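FMN-dependent nitronate monooxygenase (Shewanella oneidensis, PDB 5LSM) probably oxidises propionate 3-nitronate with molecular oxygen, using bound FMN as cofactor, as in class I nitronate monooxygenases. Local coordinates at residues Thr56-Arg59 against Pro65-Val68; Ala95-Asp100 against Arg308-Arg313; Glu139-Ile144 against Ser149-Thr154; Asp260-Thr265 against Gln326-Cys331. All blocks are in the same frame, centred on the assembly; numbering follows the deposited sequence.

Contact 1: Thr56-Arg59 against Pro65-Val68; sequences TAIR and PINV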
# COMPACT_ATOMS: atom_id res chain seq x y z
N THR A 56 7.55 35.74 -7.34
CA THR A 56 7.99 36.73 -8.31
C THR A 56 8.92 36.07 -9.35
O THR A 56 8.72 36.22 -10.57
CB THR A 56 8.66 37.95 -7.60
OG1 THR A 56 7.65 38.71 -6.92
CG2 THR A 56 9.34 38.88 -8.60
N ALA A 57 9.85 35.24 -8.89
CA ALA A 57 10.70 34.47 -9.79
C ALA A 57 9.91 33.54 -10.72
O ALA A 57 10.25 33.41 -11.90
CB ALA A 57 11.73 33.67 -9.01
N ILE A 58 8.83 32.93 -10.24
CA ILE A 58 8.00 32.11 -11.11
C ILE A 58 7.33 32.95 -12.20
O ILE A 58 7.37 32.60 -13.38
CB ILE A 58 6.95 31.30 -10.33
CG1 ILE A 58 7.64 30.17 -9.56
CG2 ILE A 58 5.89 30.73 -11.26
CD1 ILE A 58 6.84 29.65 -8.37
N ARG A 59 6.81 34.11 -11.82
CA ARG A 59 5.97 34.89 -12.72
C ARG A 59 6.75 35.60 -13.82
O ARG A 59 6.19 35.97 -14.85
CB ARG A 59 5.10 35.89 -11.95
CG ARG A 59 3.94 35.24 -11.21
CD ARG A 59 3.02 34.40 -12.10
NE ARG A 59 1.65 34.35 -11.55
CZ ARG A 59 0.78 33.35 -11.72
NH1 ARG A 59 1.10 32.30 -12.47
NH2 ARG A 59 -0.42 33.43 -11.17
N PRO A 65 -0.18 28.25 -15.71
CA PRO A 65 -0.71 27.90 -14.38
C PRO A 65 0.31 27.29 -13.42
O PRO A 65 1.26 26.64 -13.86
CB PRO A 65 -1.81 26.90 -14.68
CG PRO A 65 -2.26 27.26 -16.06
CD PRO A 65 -1.05 27.74 -16.79
N ILE A 66 0.15 27.61 -12.15
CA ILE A 66 0.95 27.01 -11.10
C ILE A 66 0.11 26.74 -9.87
O ILE A 66 -0.97 27.31 -9.69
CB ILE A 66 2.12 27.93 -10.67
CG1 ILE A 66 1.59 29.14 -9.92
CG2 ILE A 66 2.92 28.35 -11.89
CD1 ILE A 66 2.62 30.23 -9.77
N ASN A 67 0.69 25.94 -8.99
CA ASN A 67 0.04 25.40 -7.80
C ASN A 67 0.93 25.80 -6.65
O ASN A 67 2.11 25.53 -6.69
CB ASN A 67 -0.03 23.87 -7.94
CG ASN A 67 -0.28 23.14 -6.61
OD1 ASN A 67 -0.91 23.66 -5.69
ND2 ASN A 67 0.15 21.89 -6.56
N VAL A 68 0.41 26.59 -5.72
CA VAL A 68 1.17 26.91 -4.50
C VAL A 68 0.62 26.10 -3.33
O VAL A 68 -0.60 25.95 -3.18
CB VAL A 68 1.18 28.43 -4.17
CG1 VAL A 68 1.53 29.23 -5.40
CG2 VAL A 68 -0.16 28.90 -3.62
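Ile66 rests its CD1 methyl against both Ile58 CG2 and the guanidinium of Arg59, near the C-terminal end of helix 48-59. The tighter apolar touch is Ile58 CG2 to Ile66 CD1 at 3.6 Å; the two isoleucines meet tip to tip, and Ile66 CG2 adds a second approach to Ile58 CG2 at 3.9 Å. In Ile58 the CG2 branch stands anti to the backbone N, with CG1 at chi1 -72°, and this rotation presents CG2 to the strand. Arg59 reaches the same methyl differently: its chain bends at chi2 (-56°) and lays one guanidinium face over Ile66 CD1, with Arg59 NH1 3.7 Å from Ile66 CD1. The charged end is held by Glu127, which takes a salt bridge from Arg59 NH2 and also accepts from the backbone N of Ile66. Replacing Ile66 by an alanine would probably strip Ile58 CG2 and the Arg59 guanidinium face of their shared apolar partner and open a gap between helix and strand. The segments belong to the beta-alpha-beta unit 39-42, 48-59, 66-71 of the TIM-barrel-like fold. With no hydrogen bond between them, their mutual cohesion is dispersive, while Glu127, bonded to both, links them through a polar third party.

Contact 2: Ala95-Asp100 against Arg308-Arg313; sequences AEFNLD and RTAAER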
# COMPACT_ATOMS: atom_id res chain seq x y z
N ALA A 95 26.13 12.82 22.37
CA ALA A 95 27.45 12.39 22.81
C ALA A 95 28.32 11.85 21.66
O ALA A 95 29.46 12.27 21.47
CB ALA A 95 27.31 11.34 23.91
N GLU A 96 27.80 10.89 20.91
CA GLU A 96 28.56 10.29 19.81
C GLU A 96 29.09 11.38 18.88
O GLU A 96 30.29 11.48 18.65
CB GLU A 96 27.68 9.29 19.05
CG GLU A 96 28.28 8.79 17.75
CD GLU A 96 27.46 7.70 17.10
OE1 GLU A 96 26.40 7.36 17.66
OE2 GLU A 96 27.89 7.17 16.05
N PHE A 97 28.22 12.30 18.50
CA PHE A 97 28.54 13.31 17.50
C PHE A 97 29.05 14.63 18.11
O PHE A 97 29.25 15.61 17.39
CB PHE A 97 27.30 13.59 16.63
CG PHE A 97 26.99 12.50 15.65
CD1 PHE A 97 26.15 11.45 16.01
CD2 PHE A 97 27.50 12.53 14.36
CE1 PHE A 97 25.85 10.44 15.11
CE2 PHE A 97 27.23 11.51 13.46
CZ PHE A 97 26.40 10.46 13.84
N ASN A 98 29.23 14.66 19.44
CA ASN A 98 29.77 15.83 20.13
C ASN A 98 28.96 17.10 19.84
O ASN A 98 29.51 18.12 19.43
CB ASN A 98 31.24 16.04 19.74
CG ASN A 98 32.04 16.78 20.82
OD1 ASN A 98 31.49 17.27 21.81
ND2 ASN A 98 33.34 16.86 20.61
N LEU A 99 27.66 17.03 20.07
CA LEU A 99 26.76 18.14 19.77
C LEU A 99 26.14 18.67 21.03
O LEU A 99 25.65 17.90 21.85
CB LEU A 99 25.66 17.69 18.82
CG LEU A 99 26.12 17.52 17.39
CD1 LEU A 99 25.19 16.56 16.65
CD2 LEU A 99 26.20 18.87 16.68
N ASP A 100 26.10 19.99 21.13
CA ASP A 100 25.45 20.70 22.22
C ASP A 100 24.17 21.34 21.68
O ASP A 100 24.23 22.42 21.09
CB ASP A 100 26.41 21.76 22.78
CG ASP A 100 25.78 22.66 23.83
OD1 ASP A 100 24.61 22.43 24.22
OD2 ASP A 100 26.46 23.63 24.26
N ARG A 308 21.44 15.70 12.20
CA ARG A 308 21.39 15.69 10.77
C ARG A 308 22.54 16.46 10.13
O ARG A 308 23.22 15.94 9.25
CB ARG A 308 20.08 16.30 10.30
CG ARG A 308 20.03 16.49 8.80
CD ARG A 308 18.77 17.21 8.40
NE ARG A 308 18.65 17.24 6.96
CZ ARG A 308 17.67 17.84 6.31
NH1 ARG A 308 16.69 18.44 6.97
NH2 ARG A 308 17.65 17.79 4.99
N THR A 309 22.68 17.72 10.51
CA THR A 309 23.75 18.57 9.99
C THR A 309 25.11 17.94 10.19
O THR A 309 25.91 17.87 9.26
CB THR A 309 23.76 19.93 10.68
OG1 THR A 309 22.49 20.55 10.51
CG2 THR A 309 24.87 20.83 10.09
N ALA A 310 25.37 17.51 11.43
CA ALA A 310 26.65 16.89 11.79
C ALA A 310 26.90 15.62 10.99
O ALA A 310 28.01 15.40 10.51
CB ALA A 310 26.69 16.57 13.28
N ALA A 311 25.89 14.76 10.89
CA ALA A 311 26.10 13.45 10.29
C ALA A 311 26.21 13.56 8.76
O ALA A 311 27.06 12.92 8.15
CB ALA A 311 24.98 12.50 10.69
N GLU A 312 25.44 14.48 8.18
CA GLU A 312 25.58 14.81 6.75
C GLU A 312 26.96 15.39 6.45
O GLU A 312 27.60 14.97 5.50
CB GLU A 312 24.48 15.78 6.26
CG GLU A 312 23.12 15.11 6.07
CD GLU A 312 22.08 16.00 5.42
OE1 GLU A 312 22.45 17.03 4.81
OE2 GLU A 312 20.88 15.66 5.47
N ARG A 313 27.46 16.28 7.30
CA ARG A 313 28.80 16.84 7.09
C ARG A 313 29.87 15.74 6.98
O ARG A 313 30.79 15.85 6.18
CB ARG A 313 29.17 17.86 8.17
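Phe97 and Leu99 pack on Ala310 and Ala311 of helix 301-313 by apolar contact alone. Phe97 brings its ring obliquely to Ala311: CE2 lies 3.7 Å from Ala311 CB, and CZ of the same ring stands 4.0 Å from that methyl. With CG anti to the carbonyl carbon (chi1 -74°), the ring reaches out toward the 310-311 turn, and its CD2 corner is a looser 4.3 Å from Ala310 CB. Leu99 grips Ala310 with both branches, its CD1 at 3.7 Å and its CD2 at 4.1 Å from Ala310 CB. Small side chains thus let the helix backbone come close, the CA atoms of Phe97 and Ala310 being 7.0 Å apart. Phe319 extends the apolar cluster, its ring meeting that of Phe97 with the planes at about 85°.

Polar interactions stay within each segment or turn outward. Arg308 NE donates a nearly straight bond (173°) to Glu312 OE2, one helical turn on, as part of a salt bridge; Glu96 pairs with Arg282.

The backbone turn at Asn98 is consistent with Phe97 and Leu99 both pointing at the same helix. Asn98, with positive phi, turns the chain between them and closes helix 91-97 in a Schellman motif, the arrangement typical of a helix C-terminus.

Contact 3: Glu139-Ile144 against Ser149-Thr154; sequences ELLLEI and SKVIST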
# COMPACT_ATOMS: atom_id res chain seq x y z
N GLU A 139 -13.41 31.19 5.92
CA GLU A 139 -13.14 32.58 5.51
C GLU A 139 -11.89 32.65 4.64
O GLU A 139 -11.90 33.25 3.56
CB GLU A 139 -12.96 33.49 6.73
CG GLU A 139 -14.24 33.66 7.53
CD GLU A 139 -13.98 34.02 8.98
OE1 GLU A 139 -13.30 33.23 9.68
OE2 GLU A 139 -14.46 35.09 9.42
N LEU A 140 -10.81 32.03 5.13
CA LEU A 140 -9.59 31.84 4.35
C LEU A 140 -9.86 31.18 3.00
O LEU A 140 -9.36 31.62 1.97
CB LEU A 140 -8.58 31.02 5.14
CG LEU A 140 -8.01 31.71 6.40
CD1 LEU A 140 -7.00 30.82 7.11
CD2 LEU A 140 -7.38 33.05 6.07
N LEU A 141 -10.72 30.17 3.00
CA LEU A 141 -11.10 29.47 1.78
C LEU A 141 -11.87 30.37 0.82
O LEU A 141 -11.68 30.28 -0.39
CB LEU A 141 -11.99 28.29 2.15
CG LEU A 141 -11.61 26.93 1.59
CD1 LEU A 141 -10.12 26.69 1.80
CD2 LEU A 141 -12.44 25.84 2.28
N LEU A 142 -12.82 31.14 1.34
CA LEU A 142 -13.59 32.06 0.50
C LEU A 142 -12.69 33.14 -0.08
O LEU A 142 -12.79 33.49 -1.27
CB LEU A 142 -14.74 32.71 1.28
CG LEU A 142 -15.91 31.79 1.67
CD1 LEU A 142 -16.94 32.59 2.47
CD2 LEU A 142 -16.55 31.15 0.44
N GLU A 143 -11.76 33.63 0.72
CA GLU A 143 -10.80 34.60 0.20
C GLU A 143 -10.06 34.05 -1.02
O GLU A 143 -9.96 34.72 -2.03
CB GLU A 143 -9.79 35.02 1.27
CG GLU A 143 -8.92 36.19 0.83
CD GLU A 143 -7.74 36.44 1.74
OE1 GLU A 143 -7.55 35.69 2.73
OE2 GLU A 143 -7.03 37.44 1.48
N ILE A 144 -9.54 32.83 -0.90
CA ILE A 144 -8.83 32.17 -1.98
C ILE A 144 -9.70 32.01 -3.24
O ILE A 144 -9.25 32.31 -4.35
CB ILE A 144 -8.27 30.78 -1.55
CG1 ILE A 144 -7.12 30.95 -0.56
CG2 ILE A 144 -7.75 29.99 -2.75
CD1 ILE A 144 -6.89 29.74 0.32
N SER A 149 -8.81 31.19 -7.87
CA SER A 149 -7.98 30.02 -7.61
C SER A 149 -8.85 28.79 -7.41
O SER A 149 -9.89 28.86 -6.78
CB SER A 149 -7.15 30.23 -6.36
OG SER A 149 -6.41 31.42 -6.45
N LYS A 150 -8.46 27.68 -8.02
CA LYS A 150 -9.03 26.40 -7.68
C LYS A 150 -8.34 25.91 -6.44
O LYS A 150 -7.14 26.10 -6.27
CB LYS A 150 -8.83 25.38 -8.81
CG LYS A 150 -9.33 25.83 -10.15
CD LYS A 150 -10.83 26.07 -10.13
CE LYS A 150 -11.30 26.71 -11.44
NZ LYS A 150 -10.63 28.04 -11.63
N VAL A 151 -9.09 25.23 -5.59
CA VAL A 151 -8.55 24.69 -4.36
C VAL A 151 -8.56 23.18 -4.39
O VAL A 151 -9.62 22.56 -4.61
CB VAL A 151 -9.35 25.18 -3.15
CG1 VAL A 151 -8.98 24.41 -1.90
CG2 VAL A 151 -9.13 26.67 -2.94
N ILE A 152 -7.40 22.58 -4.12
CA ILE A 152 -7.28 21.13 -3.96
C ILE A 152 -6.62 20.73 -2.63
O ILE A 152 -5.90 21.53 -2.03
CB ILE A 152 -6.48 20.51 -5.12
CG1 ILE A 152 -5.03 20.96 -5.08
CG2 ILE A 152 -7.09 20.87 -6.45
CD1 ILE A 152 -4.17 20.28 -6.11
N SER A 153 -6.89 19.50 -2.17
CA SER A 153 -6.32 18.99 -0.92
C SER A 153 -6.18 17.49 -0.95
O SER A 153 -6.69 16.83 -1.86
CB SER A 153 -7.15 19.40 0.29
OG SER A 153 -6.60 18.83 1.48
N THR A 154 -5.45 16.95 0.02
CA THR A 154 -5.09 15.54 -0.00
C THR A 154 -6.06 14.71 0.86
O THR A 154 -6.44 15.11 1.95
CB THR A 154 -3.60 15.34 0.42
OG1 THR A 154 -2.72 15.66 -0.68
CG2 THR A 154 -3.34 13.91 0.83
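Ile144 and Val151 cross at about a right angle where helix 138-145 packs on strand 150-155, the closing half of a beta-alpha-beta unit in this TIM-barrel-like fold. The tight part lies at the C-terminal end of the helical segment. Ile144 CG2 serves two partners, sitting 3.6 Å from Val151 CG2 and 3.7 Å from Ser149 CB. Its position follows from the first torsion, -70° for CG1, which sets CG2 anti to the backbone N and carries it to the strand. Ile144 also touches Val129 and Phe131 of the adjoining strand 128-132, and all four touching residues of the contact are buried.

One helical turn earlier the fit slackens. Leu141 leaves its backbone at an angle and only its end nears the strand, CD1 approaching Val151 CG1 at 4.5 Å. Glu139 and Leu142, on the outer side of the helix, are exposed. No hydrogen bond links the segments, although the backbone of Val151 is held by Asp170 OD2 at its N. Ser149 OG bonds to Pro126 O, and Ser149 CB and OG both lie 3.6 Å from Ile144 O.

Contact 4: Asp260-Thr265 against Gln326-Cys331; sequences DAAQHT and QNASGC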
# COMPACT_ATOMS: atom_id res chain seq x y z
N ASP A 260 20.64 0.90 -3.45
CA ASP A 260 19.64 -0.13 -3.30
C ASP A 260 18.95 -0.09 -1.93
O ASP A 260 17.91 -0.72 -1.73
CB ASP A 260 20.22 -1.52 -3.62
CG ASP A 260 21.37 -1.92 -2.71
OD1 ASP A 260 21.32 -1.60 -1.51
OD2 ASP A 260 22.31 -2.59 -3.20
N ALA A 261 19.48 0.72 -1.01
CA ALA A 261 18.71 1.14 0.18
C ALA A 261 17.39 1.88 -0.19
O ALA A 261 16.39 1.77 0.52
CB ALA A 261 19.57 2.02 1.07
N ALA A 262 17.40 2.61 -1.30
CA ALA A 262 16.23 3.37 -1.71
C ALA A 262 14.97 2.52 -1.77
O ALA A 262 13.88 3.02 -1.56
CB ALA A 262 16.48 4.04 -3.04
N GLN A 263 15.12 1.23 -2.08
CA GLN A 263 14.00 0.29 -2.18
C GLN A 263 13.26 0.04 -0.87
O GLN A 263 12.08 -0.30 -0.91
CB GLN A 263 14.45 -1.05 -2.76
CG GLN A 263 14.77 -1.00 -4.26
CD GLN A 263 15.58 -2.20 -4.73
OE1 GLN A 263 16.80 -2.13 -4.85
NE2 GLN A 263 14.89 -3.32 -4.98
N HIS A 264 13.95 0.16 0.27
CA HIS A 264 13.31 -0.05 1.58
C HIS A 264 12.94 1.27 2.25
O HIS A 264 13.82 2.00 2.71
CB HIS A 264 14.21 -0.88 2.50
CG HIS A 264 13.57 -1.21 3.82
ND1 HIS A 264 14.29 -1.63 4.92
CD2 HIS A 264 12.27 -1.23 4.20
CE1 HIS A 264 13.47 -1.85 5.93
NE2 HIS A 264 12.23 -1.63 5.52
N THR A 265 11.64 1.58 2.29
CA THR A 265 11.16 2.80 2.92
C THR A 265 10.22 2.44 4.03
O THR A 265 9.83 1.29 4.15
CB THR A 265 10.42 3.72 1.93
OG1 THR A 265 9.26 3.06 1.43
CG2 THR A 265 11.31 4.11 0.79
N GLN A 326 7.53 4.38 -2.61
CA GLN A 326 7.89 2.97 -2.67
C GLN A 326 8.34 2.53 -4.04
O GLN A 326 8.63 1.34 -4.24
CB GLN A 326 6.71 2.11 -2.23
CG GLN A 326 6.46 2.11 -0.74
CD GLN A 326 5.44 1.05 -0.34
OE1 GLN A 326 4.42 0.86 -1.02
NE2 GLN A 326 5.71 0.37 0.75
N ASN A 327 8.42 3.46 -4.97
CA ASN A 327 8.97 3.16 -6.30
C ASN A 327 9.95 4.25 -6.68
O ASN A 327 9.55 5.33 -7.10
CB ASN A 327 7.84 3.06 -7.35
CG ASN A 327 8.28 2.36 -8.62
OD1 ASN A 327 9.47 2.25 -8.91
ND2 ASN A 327 7.33 1.87 -9.38
N ALA A 328 11.23 4.00 -6.44
CA ALA A 328 12.28 4.93 -6.80
C ALA A 328 12.77 4.71 -8.23
O ALA A 328 13.62 5.45 -8.70
CB ALA A 328 13.44 4.80 -5.82
N SER A 329 12.23 3.74 -8.95
CA SER A 329 12.82 3.33 -10.22
C SER A 329 12.64 4.35 -11.35
O SER A 329 13.15 4.14 -12.45
CB SER A 329 12.23 1.99 -10.65
OG SER A 329 10.92 2.16 -11.16
N GLY A 330 11.85 5.40 -11.13
CA GLY A 330 11.54 6.37 -12.19
C GLY A 330 12.39 7.63 -12.17
O GLY A 330 12.27 8.49 -13.07
N CYS A 331 13.23 7.76 -11.15
CA CYS A 331 14.09 8.93 -11.01
C CYS A 331 15.15 8.88 -12.08
O CYS A 331 15.71 7.83 -12.36
CB CYS A 331 14.76 8.97 -9.63
SG CYS A 331 13.63 8.71 -8.24
O HOH W 1 10.57 -0.25 -3.16
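A single water bridges the two loops, its two protons serving two carbonyl oxygens that could not bond to each other: it lies 2.7 Å from Gln263 O and 2.7 Å from Gln326 O. Both segments are mostly loop, with Thr265 opening strand 265-268; 326-331 holds an Asx turn at Asn327 overlapping a type I beta turn from Ala328 to Cys331. Direct contact is sparse and comes at two points. Ala262 and Ala328 face each other through their methyls, CB to CB 4.2 Å. At the other point Thr265 and Gln326 lie obliquely across one another, with Thr265 OG1 3.7 Å from Gln326 CG. The first torsion of Thr265, 62°, sets OG1 between the backbone N and the carbonyl carbon, and that hydroxyl bonds to Arg277.

Gln326 also serves the dimer: its O accepts from Gln203 of the second subunit, so that carbonyl takes a protein donor besides the water. His264 NE2 bonds to Thr192 of the same second subunit. The site is close to the flavin, the Gln326 side chain being about 7 Å from the bound FMN and that of Ala328 about 5 Å from the side chain of Thr239, an FMN-binding residue. Asn327 OD1 closes the Asx turn by accepting twice from one residue, from Ser329 N at 3.1 Å (N-H...O 153°) and from Ser329 OG at 2.7 Å.

Contacts 1 and 3 are repeated helix-on-strand packings on one parallel sheet, with centres 16 Å apart and nearest atoms about 5 Å apart; they do not touch. Both keep a similar distance from the cofactor: Ile58 of contact 1 is about 13 Å and Val151 of contact 3 about 12 Å from FMN, measured from side chain to ligand. Contact 4 comes nearer the flavin and alone among the four meets the second subunit; its centre is 30 Å from that of contact 1 and 33 Å from that of contact 3. Contact 2 stands away from the annotated sites, 26 Å from contact 4 between centres, and its segments alternate with those of contact 4 along the chain. Contact 3 is nested within the loop that contact 2 closes.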